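Local coordinates for histidine triad (HIT) protein (Sinorhizobium meliloti, PDB 3NRD) that probably binds nucleotides and may act on them, as other histidine triad proteins do, though its own substrate is not established, at residues Ile97-Arg100 with Glu101-Asn105; Trp119-Glu122 with Glu123-Phe127. All coordinates share one frame; numbering follows the deposited sequence. Where two conformers were deposited one is given.

Contact 1: residues Ile97-Arg100 with Glu101-Asn105; sequences IARR and EGDPN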
ATOM      1  N   ILE A  97       1.714   8.312  -3.007  1.00 17.84           N
ATOM      2  CA  ILE A  97       1.962   8.809  -4.354  1.00 18.39           C
ATOM      3  C   ILE A  97       0.704   9.506  -4.883  1.00 18.15           C
ATOM      4  O   ILE A  97      -0.387   8.948  -4.780  1.00 19.13           O
ATOM      5  CB  ILE A  97       2.296   7.686  -5.321  1.00 18.23           C
ATOM      6  CG1 ILE A  97       3.510   6.848  -4.852  1.00 18.55           C
ATOM      7  CG2 ILE A  97       2.560   8.267  -6.705  1.00 18.23           C
ATOM      8  CD1 ILE A  97       3.406   5.399  -5.204  1.00 18.20           C
ATOM      9  N   ALA A  98       0.857  10.697  -5.447  1.00 18.09           N
ATOM     10  CA  ALA A  98      -0.261  11.468  -6.038  1.00 18.47           C
ATOM     11  C   ALA A  98      -0.439  11.090  -7.507  1.00 18.96           C
ATOM     12  O   ALA A  98       0.508  11.153  -8.274  1.00 19.19           O
ATOM     13  CB  ALA A  98       0.012  12.935  -5.934  1.00 18.38           C
ATOM     14  N   ARG A  99      -1.657  10.768  -7.907  1.00 19.86           N
ATOM     15  CA  ARG A  99      -1.941  10.296  -9.264  1.00 20.75           C
ATOM     16  C   ARG A  99      -3.115  11.012  -9.933  1.00 22.75           C
ATOM     17  O   ARG A  99      -4.012  11.555  -9.272  1.00 22.60           O
ATOM     18  CB  ARG A  99      -2.308   8.821  -9.293  1.00 20.30           C
ATOM     19  CG  ARG A  99      -1.361   7.885  -8.625  1.00 20.19           C
ATOM     20  CD  ARG A  99      -0.036   7.784  -9.303  1.00 20.78           C
ATOM     21  NE  ARG A  99      -0.092   7.385 -10.709  1.00 22.17           N
ATOM     22  CZ  ARG A  99      -0.107   6.149 -11.196  1.00 20.50           C
ATOM     23  NH1 ARG A  99      -0.116   5.084 -10.401  1.00 21.74           N
ATOM     24  NH2 ARG A  99      -0.099   5.982 -12.522  1.00 20.69           N
ATOM     25  N   ARG A 100      -3.123  10.937 -11.263  1.00 23.85           N
ATOM     26  CA  ARG A 100      -4.227  11.435 -12.023  1.00 26.16           C
ATOM     27  C   ARG A 100      -4.221  10.771 -13.393  1.00 26.50           C
ATOM     28  O   ARG A 100      -3.174  10.362 -13.904  1.00 25.93           O
ATOM     29  CB  ARG A 100      -4.147  12.963 -12.130  1.00 27.63           C
ATOM     30  CG  ARG A 100      -3.063  13.505 -13.084  1.00 32.94           C
ATOM     31  CD  ARG A 100      -2.302  14.641 -12.463  1.00 38.40           C
ATOM     32  NE  ARG A 100      -3.154  15.788 -12.133  1.00 42.03           N
ATOM     33  CZ  ARG A 100      -3.029  16.582 -11.057  1.00 45.24           C
ATOM     34  NH1 ARG A 100      -2.109  16.356 -10.101  1.00 44.51           N
ATOM     35  NH2 ARG A 100      -3.866  17.622 -10.918  1.00 46.83           N
ATOM     36  N   GLU A 101      -5.394  10.670 -13.978  1.00 27.69           N
ATOM     37  CA  GLU A 101      -5.529  10.194 -15.347  1.00 28.96           C
ATOM     38  C   GLU A 101      -4.608  10.971 -16.271  1.00 29.26           C
ATOM     39  O   GLU A 101      -4.492  12.198 -16.183  1.00 28.07           O
ATOM     40  CB  GLU A 101      -6.975  10.265 -15.817  1.00 30.12           C
ATOM     41  CG  GLU A 101      -7.196   9.702 -17.243  1.00 34.14           C
ATOM     42  CD  GLU A 101      -8.662   9.705 -17.662  1.00 38.22           C
ATOM     43  OE1 GLU A 101      -9.508  10.110 -16.837  1.00 40.11           O
ATOM     44  OE2 GLU A 101      -8.962   9.309 -18.811  1.00 41.94           O
ATOM     45  N   GLY A 102      -3.917  10.209 -17.110  1.00 29.53           N
ATOM     46  CA  GLY A 102      -2.973  10.757 -18.055  1.00 29.86           C
ATOM     47  C   GLY A 102      -1.566  10.892 -17.515  1.00 28.44           C
ATOM     48  O   GLY A 102      -0.694  11.282 -18.268  1.00 29.27           O
ATOM     49  N   ASP A 103      -1.320  10.592 -16.234  1.00 26.28           N
ATOM     50  CA  ASP A 103       0.040  10.705 -15.684  1.00 24.76           C
ATOM     51  C   ASP A 103       0.816   9.491 -16.182  1.00 24.35           C
ATOM     52  O   ASP A 103       0.224   8.636 -16.814  1.00 24.51           O
ATOM     53  CB  ASP A 103       0.042  10.895 -14.141  1.00 23.61           C
ATOM     54  CG  ASP A 103      -0.271   9.630 -13.356  1.00 23.04           C
ATOM     55  OD1 ASP A 103      -0.272   8.514 -13.880  1.00 21.16           O
ATOM     56  OD2 ASP A 103      -0.546   9.759 -12.148  1.00 22.97           O
ATOM     57  N   PRO A 104       2.132   9.427 -15.951  1.00 23.97           N
ATOM     58  CA  PRO A 104       2.853   8.343 -16.593  1.00 24.60           C
ATOM     59  C   PRO A 104       2.408   6.963 -16.099  1.00 23.84           C
ATOM     60  O   PRO A 104       2.291   6.739 -14.902  1.00 22.14           O
ATOM     61  CB  PRO A 104       4.314   8.649 -16.225  1.00 24.21           C
ATOM     62  CG  PRO A 104       4.340  10.121 -16.225  1.00 24.20           C
ATOM     63  CD  PRO A 104       3.076  10.424 -15.434  1.00 24.29           C
ATOM     64  N   ASN A 105       2.066   6.115 -17.067  1.00 24.93           N
ATOM     65  CA  ASN A 105       1.598   4.750 -16.875  1.00 24.66           C
ATOM     66  C   ASN A 105       0.197   4.612 -16.257  1.00 24.76           C
ATOM     67  O   ASN A 105      -0.220   3.497 -15.947  1.00 24.48           O
ATOM     68  CB  ASN A 105       2.608   3.945 -16.040  1.00 24.04           C
ATOM     69  CG  ASN A 105       2.519   2.434 -16.303  1.00 22.86           C
ATOM     70  OD1 ASN A 105       2.397   2.002 -17.454  1.00 23.01           O
ATOM     71  ND2 ASN A 105       2.600   1.641 -15.248  1.00 20.98           N
TER
HETATM   72  O   HOH W   1       0.540  12.053 -10.800  1.00 17.08           O

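Contact 2: residues Trp119-Glu122 with Glu123-Phe127; sequences WPEE and EHRTF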
ATOM      1  N   TRP A 119      14.293  15.512  -9.656  1.00 26.80           N
ATOM      2  CA  TRP A 119      13.683  16.805  -9.422  1.00 26.58           C
ATOM      3  C   TRP A 119      14.749  17.892  -9.549  1.00 27.54           C
ATOM      4  O   TRP A 119      15.828  17.744  -8.989  1.00 27.07           O
ATOM      5  CB  TRP A 119      13.119  16.906  -8.009  1.00 25.86           C
ATOM      6  CG  TRP A 119      11.783  16.279  -7.754  1.00 24.10           C
ATOM      7  CD1 TRP A 119      11.530  14.971  -7.474  1.00 23.27           C
ATOM      8  CD2 TRP A 119      10.525  16.951  -7.703  1.00 23.20           C
ATOM      9  NE1 TRP A 119      10.193  14.774  -7.277  1.00 22.51           N
ATOM     10  CE2 TRP A 119       9.546  15.978  -7.407  1.00 22.81           C
ATOM     11  CE3 TRP A 119      10.127  18.285  -7.870  1.00 24.17           C
ATOM     12  CZ2 TRP A 119       8.188  16.295  -7.275  1.00 20.79           C
ATOM     13  CZ3 TRP A 119       8.763  18.600  -7.757  1.00 23.52           C
ATOM     14  CH2 TRP A 119       7.819  17.609  -7.448  1.00 22.28           C
ATOM     15  N   PRO A 120      14.453  18.977 -10.288  1.00 28.01           N
ATOM     16  CA  PRO A 120      15.296  20.165 -10.129  1.00 28.87           C
ATOM     17  C   PRO A 120      15.339  20.617  -8.669  1.00 28.16           C
ATOM     18  O   PRO A 120      14.355  20.480  -7.970  1.00 26.12           O
ATOM     19  CB  PRO A 120      14.620  21.206 -11.022  1.00 29.33           C
ATOM     20  CG  PRO A 120      13.971  20.383 -12.114  1.00 30.01           C
ATOM     21  CD  PRO A 120      13.532  19.099 -11.435  1.00 28.18           C
ATOM     22  N   GLU A 121      16.505  21.099  -8.242  1.00 28.99           N
ATOM     23  CA  GLU A 121      16.780  21.485  -6.860  0.50 29.17           C
ATOM     24  C   GLU A 121      15.696  22.405  -6.295  1.00 29.93           C
ATOM     25  O   GLU A 121      14.978  22.041  -5.354  1.00 29.05           O
ATOM     26  CB  GLU A 121      18.175  22.134  -6.807  0.50 29.97           C
ATOM     27  CG  GLU A 121      18.590  22.830  -5.530  0.50 29.43           C
ATOM     28  CD  GLU A 121      18.667  21.919  -4.342  0.50 27.31           C
ATOM     29  OE1 GLU A 121      18.876  20.702  -4.548  0.50 28.28           O
ATOM     30  OE2 GLU A 121      18.553  22.434  -3.205  0.50 22.71           O
ATOM     31  N   GLU A 122      15.581  23.594  -6.880  1.00 32.06           N
ATOM     32  CA  GLU A 122      14.633  24.586  -6.345  1.00 33.82           C
ATOM     33  C   GLU A 122      13.177  24.100  -6.392  1.00 32.91           C
ATOM     34  O   GLU A 122      12.431  24.317  -5.419  1.00 33.06           O
ATOM     35  CB  GLU A 122      14.749  25.969  -7.014  1.00 36.30           C
ATOM     36  CG  GLU A 122      13.610  26.924  -6.579  1.00 39.10           C
ATOM     37  CD  GLU A 122      13.941  28.354  -6.766  1.00 43.97           C
ATOM     38  OE1 GLU A 122      13.907  28.835  -7.918  1.00 48.33           O
ATOM     39  OE2 GLU A 122      14.217  29.011  -5.740  1.00 47.11           O
ATOM     40  N   GLU A 123      12.801  23.427  -7.484  1.00 32.54           N
ATOM     41  CA  GLU A 123      11.448  22.899  -7.605  0.50 31.42           C
ATOM     42  C   GLU A 123      11.109  21.911  -6.479  1.00 30.22           C
ATOM     43  O   GLU A 123      10.012  21.990  -5.921  1.00 29.40           O
ATOM     44  CB  GLU A 123      11.223  22.287  -8.982  0.50 31.41           C
ATOM     45  CG  GLU A 123      10.916  23.358 -10.019  0.50 32.50           C
ATOM     46  CD  GLU A 123      11.219  22.926 -11.431  0.50 32.74           C
ATOM     47  OE1 GLU A 123      10.827  21.802 -11.794  0.50 31.05           O
ATOM     48  OE2 GLU A 123      11.848  23.716 -12.171  0.50 33.28           O
ATOM     49  N   HIS A 124      12.032  21.014  -6.112  1.00 29.37           N
ATOM     50  CA  HIS A 124      11.718  20.130  -4.953  1.00 28.62           C
ATOM     51  C   HIS A 124      11.710  20.858  -3.611  1.00 28.63           C
ATOM     52  O   HIS A 124      10.944  20.469  -2.712  1.00 27.84           O
ATOM     53  CB  HIS A 124      12.532  18.808  -4.881  1.00 28.47           C
ATOM     54  CG  HIS A 124      13.993  18.929  -4.631  1.00 29.46           C
ATOM     55  ND1 HIS A 124      14.515  19.239  -3.390  1.00 29.65           N
ATOM     56  CD2 HIS A 124      15.052  18.614  -5.421  1.00 31.59           C
ATOM     57  CE1 HIS A 124      15.831  19.184  -3.450  1.00 31.09           C
ATOM     58  NE2 HIS A 124      16.183  18.791  -4.664  1.00 31.88           N
ATOM     59  N   ARG A 125      12.494  21.920  -3.478  1.00 29.65           N
ATOM     60  CA  ARG A 125      12.424  22.742  -2.256  1.00 30.81           C
ATOM     61  C   ARG A 125      11.051  23.420  -2.143  1.00 30.29           C
ATOM     62  O   ARG A 125      10.443  23.403  -1.074  1.00 30.25           O
ATOM     63  CB  ARG A 125      13.594  23.754  -2.166  1.00 32.05           C
ATOM     64  CG  ARG A 125      14.965  23.097  -1.884  1.00 34.62           C
ATOM     65  CD  ARG A 125      15.942  24.033  -1.156  1.00 40.25           C
ATOM     66  NE  ARG A 125      15.996  25.360  -1.783  1.00 43.97           N
ATOM     67  CZ  ARG A 125      16.796  25.748  -2.784  1.00 46.84           C
ATOM     68  NH1 ARG A 125      17.731  24.957  -3.310  1.00 45.81           N
ATOM     69  NH2 ARG A 125      16.670  26.990  -3.249  1.00 49.82           N
ATOM     70  N   THR A 126      10.552  23.961  -3.250  1.00 30.54           N
ATOM     71  CA  THR A 126       9.237  24.598  -3.286  1.00 30.64           C
ATOM     72  C   THR A 126       8.146  23.572  -2.995  1.00 29.11           C
ATOM     73  O   THR A 126       7.290  23.794  -2.143  1.00 28.52           O
ATOM     74  CB  THR A 126       8.983  25.299  -4.661  1.00 31.71           C
ATOM     75  OG1 THR A 126       9.969  26.307  -4.851  1.00 33.46           O
ATOM     76  CG2 THR A 126       7.604  25.969  -4.733  1.00 31.52           C
ATOM     77  N   PHE A 127       8.204  22.433  -3.672  1.00 28.35           N
ATOM     78  CA  PHE A 127       7.234  21.365  -3.426  1.00 27.09           C
ATOM     79  C   PHE A 127       7.257  20.826  -1.980  1.00 26.53           C
ATOM     80  O   PHE A 127       6.187  20.597  -1.396  1.00 24.88           O
ATOM     81  CB  PHE A 127       7.424  20.208  -4.406  1.00 26.64           C
ATOM     82  CG  PHE A 127       6.304  19.207  -4.355  1.00 26.46           C
ATOM     83  CD1 PHE A 127       4.998  19.599  -4.654  1.00 26.52           C
ATOM     84  CD2 PHE A 127       6.541  17.883  -3.974  1.00 26.50           C
ATOM     85  CE1 PHE A 127       3.941  18.680  -4.596  1.00 26.03           C
ATOM     86  CE2 PHE A 127       5.500  16.959  -3.915  1.00 25.60           C
ATOM     87  CZ  PHE A 127       4.195  17.364  -4.217  1.00 26.36           C
TER

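Contact 1: residues Ile97-Arg100 with Glu101-Asn105
Arg-99 sets CG beside its backbone N (chi1 -52°) and bends again at chi2 and chi3, curling its guanidinium back towards Asp-103, whose CG is held between its own backbone N and carbonyl carbon (chi1 75°). The two side chains cross at about a right angle, yet their flat ends are nearly coplanar, 14° apart. Arg-99 grips side-on in a salt bridge: NE donates to Asp-103 OD2 at 2.8 Å and NH2 to Asp-103 OD1 at 2.9 Å, both on the syn side of the carboxylate. Arginine suits the place because NE and NH2 share one edge, and its NH1 bonds to Asn-81 OD1 and Gly-108 O. Arg-100 N, 3.0 Å from Asp-103 OD2, comes from above the carboxylate plane, on the face opposite NE. Asp-103, fourth residue of a type II turn closed by its N on Arg-100 O at 3.0 Å, is short enough to fold back on Arg-100 N. Gly-102 suits the third position of that turn, where phi is positive. A water joins Ala-98 O, at 2.7 Å, to Asp-103 OD2. With two N-H groups and this water around OD2, and an arginine across both oxygens, the carboxylate is probably stabilised as the anion and its rotation fixed.

Contact 2: residues Trp119-Glu122 with Glu123-Phe127
Glu-123 lays its carboxylate against the ring of Pro-120, Glu-123 OE1 coming 3.5 Å from Pro-120 CG, though this glutamate was modelled in two conformations. His-124 gives its backbone N to Pro-120 O at 3.0 Å. With CG between backbone N and carbonyl carbon (chi1 67°), its imidazole folds back over the helix start: Glu-121 O sits over the centre of one face, and CD2 meets Trp-119 CB at 3.7 Å. Arg-125 continues the helical bonding to Glu-121 O, and its NH1 forms a salt bridge with Glu-121 OE2 at 2.7 Å, OE2 accepting through its anti lone pair; Glu-121 also has two conformations, so the bridge may be partial. A long, flexible arginine suits this exposed i to i+4 spacing. Thr-126 bonds twice to Glu-122 O, through its N at 2.9 Å and through OG1 at 3.2 Å, the hydroxyl standing above the carbonyl plane. Phe-127 turns inwards, its CD2 3.7 Å from Trp-119 CH2; the rings are near parallel (17°) but slid apart, and both rest on Leu-28. Trp-119 and His-124, at N' and N4 around the N-cap Pro-120, pack as in a hydrophobic staple, with histidine replacing a purely apolar residue.

Contact 1 ends strand 94-99, an inner strand of the antiparallel sheet, and contact 2 begins helix 121-134, the next regular element in the chain. Their centres are 19 Å apart and their nearest atoms about 6 Å, so they do not touch but share neighbours. Ala-98 and Phe-127 both pack on Leu-71 and Thr-75 of helix 54-75, and Pro-35 pairs with Ala-98 and touches Phe-127. In this chain, the C-terminal, HIT-domain part of a longer protein, the histidines of the family motif come just before contact 1, and Arg-99 packs on Asn-87 of the second subunit. Glycerol, probably from the crystallisation liquor, lies about 6 Å from the Arg-100 side chain and about 4 Å from that of Trp-119.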